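LbaCas13a H328A (C2c2) (Lachnospiraceae bacterium NK4A179, PDB 5WLH) binds a pre-crRNA guide and acts as an RNA-targeting CRISPR nuclease that cleaves at adenines, probably through HEPN-type active-site residues. Local coordinates at residues I549-L553 against V589-T593; K621-S625 against Q904-I908. The contacts are given in a common frame with arbitrary orientation. Residue numbers count along the deposited sequence, not the author numbering.

Both contacts are buried, and neither reaches the bound RNA: the nearest atoms lie about 21 Å away for contact 1 and about 14 Å for contact 2. Their segments lie on different elements, centres 18 Å apart, but helix 588-602 of contact 1 also packs against Ile624 and Ile908 of contact 2. That helix is followed in the chain by helix 621-632, and the two touch through Phe591 CD1 and Leu623 CD2 at 3.8 Å. Contact 1 packs a short 3-10 turn on a helix through apolar side chains, with no hydrogen bond across it. Contact 2 joins two helices far apart in sequence and mixes apolar packing with the amide of Gln904.

Contact 1 of 2, residues I549-L553 against V589-T593; sequences ILNFL and VDFLT
Segment 549-553 begins as a 3-10 turn over Ile549-Asn551, closed by Phe552 N to Ile549 O at 3.0 Å, and leaves it in an extended conformation at Leu553 (phi/psi -61/135). Against it lies the first part of helix 588-602, where Thr593 N reaches Val589 O at 2.9 Å. The nearest CA atoms across the gap are those of Leu550 and Val589, 7.8 Å apart. Val589 and Leu592, three residues apart and both chi1 t, present the bumps. Val589 fits into a hollow formed by Ile549, Leu550 and Leu553: its CG1 is 3.7 Å from Ile549 CG2, while its CG2 is 3.6 Å from Leu553 CD1 and 4.1 Å from Leu550 CD2. Leu592 CD2 fills the notch between Ile549 and Leu553, 3.7 Å from Ile549 CD1 and equally 3.7 Å from Leu553 CD2. Ile549 (chi1 t) straddles the two bumps, its CG2 also coming within 4.1 Å of Thr593 OG1. Leu553 (mt) forms the other wall of the hollow. Helix 559-564 extends the cluster, its Leu559 touching Leu553 and Val589; Leu513 of helix 486-517 packs on Leu592. This side-chain packing ties the loop between helices 486-517 and 559-564 to the start of helix 588-602, far from the RNA. Without a hydrogen bond or salt bridge between the segments, their fit depends on close apolar contact, which buries 242 Å² in total.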
loop_
_atom_site.group_PDB
_atom_site.type_symbol
_atom_site.label_atom_id
_atom_site.label_comp_id
_atom_site.label_asym_id
_atom_site.label_seq_id
_atom_site.Cartn_x
_atom_site.Cartn_y
_atom_site.Cartn_z
ATOM N N ILE A 549 10.137 -28.347 21.356
ATOM C CA ILE A 549 11.224 -27.497 20.865
ATOM C C ILE A 549 12.556 -28.233 20.894
ATOM O O ILE A 549 13.415 -28.000 20.035
ATOM C CB ILE A 549 11.281 -26.174 21.663
ATOM C CG1 ILE A 549 12.293 -25.209 21.029
ATOM C CG2 ILE A 549 11.625 -26.408 23.129
ATOM C CD1 ILE A 549 11.764 -23.814 20.861
ATOM N N LEU A 550 12.736 -29.165 21.838
ATOM C CA LEU A 550 13.995 -29.910 21.915
ATOM C C LEU A 550 14.317 -30.638 20.615
ATOM O O LEU A 550 15.492 -30.809 20.281
ATOM C CB LEU A 550 13.950 -30.914 23.070
ATOM C CG LEU A 550 13.814 -30.280 24.451
ATOM C CD1 LEU A 550 13.439 -31.346 25.487
ATOM C CD2 LEU A 550 15.101 -29.556 24.833
ATOM N N ASN A 551 13.298 -31.067 19.870
ATOM C CA ASN A 551 13.524 -31.817 18.641
ATOM C C ASN A 551 14.125 -30.978 17.527
ATOM O O ASN A 551 14.512 -31.540 16.498
ATOM C CB ASN A 551 12.217 -32.417 18.133
ATOM C CG ASN A 551 11.642 -33.442 19.082
ATOM O OD1 ASN A 551 12.381 -34.201 19.694
ATOM N ND2 ASN A 551 10.319 -33.465 19.211
ATOM N N PHE A 552 14.196 -29.659 17.691
ATOM C CA PHE A 552 14.569 -28.781 16.596
ATOM C C PHE A 552 15.778 -27.916 16.901
ATOM O O PHE A 552 16.269 -27.228 15.993
ATOM C CB PHE A 552 13.361 -27.907 16.205
ATOM C CG PHE A 552 12.144 -28.719 15.863
ATOM C CD1 PHE A 552 12.020 -29.299 14.613
ATOM C CD2 PHE A 552 11.163 -28.961 16.803
ATOM C CE1 PHE A 552 10.919 -30.069 14.298
ATOM C CE2 PHE A 552 10.061 -29.742 16.498
ATOM C CZ PHE A 552 9.938 -30.297 15.244
ATOM N N LEU A 553 16.292 -27.956 18.132
ATOM C CA LEU A 553 17.425 -27.122 18.504
ATOM C C LEU A 553 18.634 -27.452 17.644
ATOM O O LEU A 553 18.943 -28.625 17.416
ATOM C CB LEU A 553 17.761 -27.314 19.983
ATOM C CG LEU A 553 16.717 -26.762 20.952
ATOM C CD1 LEU A 553 17.071 -27.129 22.373
ATOM C CD2 LEU A 553 16.617 -25.248 20.795
ATOM N N VAL A 589 16.853 -23.265 27.112
ATOM C CA VAL A 589 15.710 -23.647 26.290
ATOM C C VAL A 589 14.454 -22.907 26.741
ATOM O O VAL A 589 13.623 -22.507 25.916
ATOM C CB VAL A 589 15.513 -25.171 26.324
ATOM C CG1 VAL A 589 14.291 -25.552 25.545
ATOM C CG2 VAL A 589 16.749 -25.874 25.758
ATOM N N ASP A 590 14.292 -22.707 28.049
ATOM C CA ASP A 590 13.163 -21.915 28.526
ATOM C C ASP A 590 13.348 -20.443 28.191
ATOM O O ASP A 590 12.364 -19.719 27.996
ATOM C CB ASP A 590 12.986 -22.103 30.029
ATOM C CG ASP A 590 12.886 -23.568 30.416
ATOM O OD1 ASP A 590 11.794 -24.157 30.256
ATOM O OD2 ASP A 590 13.910 -24.130 30.855
ATOM N N PHE A 591 14.600 -19.992 28.134
ATOM C CA PHE A 591 14.898 -18.650 27.649
ATOM C C PHE A 591 14.401 -18.472 26.217
ATOM O O PHE A 591 13.660 -17.525 25.920
ATOM C CB PHE A 591 16.404 -18.404 27.741
ATOM C CG PHE A 591 16.823 -16.994 27.426
ATOM C CD1 PHE A 591 15.925 -15.946 27.513
ATOM C CD2 PHE A 591 18.131 -16.722 27.055
ATOM C CE1 PHE A 591 16.319 -14.648 27.226
ATOM C CE2 PHE A 591 18.537 -15.423 26.767
ATOM C CZ PHE A 591 17.620 -14.385 26.849
ATOM N N LEU A 592 14.784 -19.393 25.325
ATOM C CA LEU A 592 14.289 -19.373 23.948
ATOM C C LEU A 592 12.768 -19.440 23.901
ATOM O O LEU A 592 12.123 -18.728 23.116
ATOM C CB LEU A 592 14.887 -20.542 23.167
ATOM C CG LEU A 592 14.376 -20.712 21.737
ATOM C CD1 LEU A 592 14.760 -19.453 20.962
ATOM C CD2 LEU A 592 14.971 -21.954 21.095
ATOM N N THR A 593 12.179 -20.292 24.742
ATOM C CA THR A 593 10.736 -20.477 24.747
ATOM C C THR A 593 10.022 -19.218 25.210
ATOM O O THR A 593 8.952 -18.872 24.692
ATOM C CB THR A 593 10.376 -21.675 25.640
ATOM O OG1 THR A 593 10.662 -22.882 24.931
ATOM C CG2 THR A 593 8.899 -21.655 26.010
#

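Contact 2 of 2, residues K621-S625 against Q904-I908; sequences KELIS and QKWYI
Two helical segments, 621-625 at the start of helix 621-632 and 904-908 within helix 901-911, cross at +52° with their axes 10.9 Å apart at closest approach. The nearest CA pair is Ile624 and Gln904, at 6.8 Å. Lys621 comes first: its carbonyl O accepts the helical bond from Ser625 N at 2.9 Å and a weak one from Gln904 NE2 at 3.3 Å (121° at the hydrogen), while its CB lies 3.7 Å from Gln904 OE1. One turn on, Ile624, in the mm rotamer, points at the other helix. Its CB rests 3.7 Å from Gln904 OE1, and its CG2 meets Ile908 CG1 at 3.8 Å and Tyr907 CD2 at 4.1 Å, so one branched side chain spans three residues of helix 901-911. Ser625 adds its CB, 3.6 Å from Gln904 NE2. Gln904, chi1 m and chi2 t, reaches across to the first turn of helix 621-632, its amide set against Lys621 and Ser625; its firmer polar partners are Trp619 through OE1 and Val897 O through NE2, as Glu631 is for Tyr907 OH. Nearby, Lys905 bridges to Asp605, which lies within the RNDSFH sequence after helix 588-602, a match to the HEPN R-X4-H motif. This helix-helix packing probably belongs to that domain's core. Chemically, Ile624 supplies the apolar contact while a buried amide has its polar needs met mainly by other parts of the chain.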
loop_
_atom_site.group_PDB
_atom_site.type_symbol
_atom_site.label_atom_id
_atom_site.label_comp_id
_atom_site.label_asym_id
_atom_site.label_seq_id
_atom_site.Cartn_x
_atom_site.Cartn_y
_atom_site.Cartn_z
ATOM N N LYS A 621 8.114 -12.281 32.793
ATOM C CA LYS A 621 8.095 -10.835 32.591
ATOM C C LYS A 621 9.246 -10.166 33.312
ATOM O O LYS A 621 9.764 -9.150 32.842
ATOM C CB LYS A 621 6.772 -10.235 33.075
ATOM C CG LYS A 621 5.528 -10.819 32.423
ATOM C CD LYS A 621 4.280 -10.154 33.004
ATOM C CE LYS A 621 4.454 -9.858 34.497
ATOM N NZ LYS A 621 3.244 -10.214 35.286
ATOM N N GLU A 622 9.661 -10.714 34.455
ATOM C CA GLU A 622 10.788 -10.122 35.163
ATOM C C GLU A 622 12.062 -10.234 34.339
ATOM O O GLU A 622 12.871 -9.304 34.305
ATOM C CB GLU A 622 10.959 -10.791 36.531
ATOM C CG GLU A 622 9.829 -10.457 37.507
ATOM C CD GLU A 622 8.536 -11.216 37.219
ATOM O OE1 GLU A 622 8.600 -12.387 36.780
ATOM O OE2 GLU A 622 7.451 -10.636 37.429
ATOM N N LEU A 623 12.252 -11.368 33.663
ATOM C CA LEU A 623 13.438 -11.532 32.830
ATOM C C LEU A 623 13.441 -10.529 31.678
ATOM O O LEU A 623 14.410 -9.785 31.492
ATOM C CB LEU A 623 13.510 -12.965 32.309
ATOM C CG LEU A 623 14.527 -13.263 31.199
ATOM C CD1 LEU A 623 15.962 -12.927 31.609
ATOM C CD2 LEU A 623 14.394 -14.714 30.758
ATOM N N ILE A 624 12.349 -10.481 30.910
ATOM C CA ILE A 624 12.277 -9.573 29.766
ATOM C C ILE A 624 12.440 -8.127 30.219
ATOM O O ILE A 624 13.176 -7.345 29.606
ATOM C CB ILE A 624 10.956 -9.783 28.996
ATOM C CG1 ILE A 624 10.789 -11.248 28.590
ATOM C CG2 ILE A 624 10.908 -8.874 27.755
ATOM C CD1 ILE A 624 11.880 -11.766 27.659
ATOM N N SER A 625 11.768 -7.754 31.312
ATOM C CA SER A 625 11.878 -6.399 31.838
ATOM C C SER A 625 13.303 -6.080 32.266
ATOM O O SER A 625 13.791 -4.967 32.041
ATOM C CB SER A 625 10.917 -6.222 33.017
ATOM O OG SER A 625 11.246 -5.050 33.743
ATOM N N GLN A 904 6.503 -5.020 26.662
ATOM C CA GLN A 904 7.489 -6.076 26.449
ATOM C C GLN A 904 7.349 -6.721 25.069
ATOM O O GLN A 904 8.352 -7.088 24.442
ATOM C CB GLN A 904 7.385 -7.107 27.568
ATOM C CG GLN A 904 7.803 -6.490 28.919
ATOM C CD GLN A 904 7.732 -7.493 30.068
ATOM O OE1 GLN A 904 7.560 -8.690 29.853
ATOM N NE2 GLN A 904 7.819 -6.992 31.290
ATOM N N LYS A 905 6.120 -6.876 24.580
ATOM C CA LYS A 905 5.933 -7.409 23.235
ATOM C C LYS A 905 6.536 -6.490 22.180
ATOM O O LYS A 905 7.231 -6.951 21.267
ATOM C CB LYS A 905 4.449 -7.609 22.932
ATOM C CG LYS A 905 3.721 -8.624 23.778
ATOM C CD LYS A 905 2.286 -8.660 23.245
ATOM C CE LYS A 905 1.313 -9.121 24.280
ATOM N NZ LYS A 905 -0.063 -8.947 23.756
ATOM N N TRP A 906 6.218 -5.192 22.244
ATOM C CA TRP A 906 6.790 -4.262 21.269
ATOM C C TRP A 906 8.305 -4.308 21.319
ATOM O O TRP A 906 8.981 -4.232 20.287
ATOM C CB TRP A 906 6.316 -2.836 21.536
ATOM C CG TRP A 906 4.915 -2.615 21.162
ATOM C CD1 TRP A 906 3.838 -2.601 22.001
ATOM C CD2 TRP A 906 4.405 -2.382 19.845
ATOM N NE1 TRP A 906 2.686 -2.367 21.286
ATOM C CE2 TRP A 906 3.008 -2.224 19.961
ATOM C CE3 TRP A 906 4.994 -2.287 18.582
ATOM C CZ2 TRP A 906 2.189 -1.989 18.860
ATOM C CZ3 TRP A 906 4.180 -2.042 17.489
ATOM C CH2 TRP A 906 2.794 -1.895 17.636
ATOM N N TYR A 907 8.851 -4.411 22.525
ATOM C CA TYR A 907 10.286 -4.528 22.701
ATOM C C TYR A 907 10.846 -5.734 21.969
ATOM O O TYR A 907 11.710 -5.595 21.096
ATOM C CB TYR A 907 10.598 -4.612 24.191
ATOM C CG TYR A 907 12.037 -4.920 24.497
ATOM C CD1 TYR A 907 13.075 -4.277 23.823
ATOM C CD2 TYR A 907 12.362 -5.831 25.501
ATOM C CE1 TYR A 907 14.404 -4.565 24.124
ATOM C CE2 TYR A 907 13.671 -6.118 25.811
ATOM C CZ TYR A 907 14.694 -5.476 25.133
ATOM O OH TYR A 907 16.006 -5.766 25.455
ATOM N N ILE A 908 10.390 -6.936 22.334
ATOM C CA ILE A 908 10.997 -8.139 21.769
ATOM C C ILE A 908 10.750 -8.220 20.265
ATOM O O ILE A 908 11.650 -8.578 19.503
ATOM C CB ILE A 908 10.489 -9.392 22.501
ATOM C CG1 ILE A 908 10.968 -9.361 23.959
ATOM C CG2 ILE A 908 10.967 -10.672 21.802
ATOM C CD1 ILE A 908 12.522 -9.323 24.083
#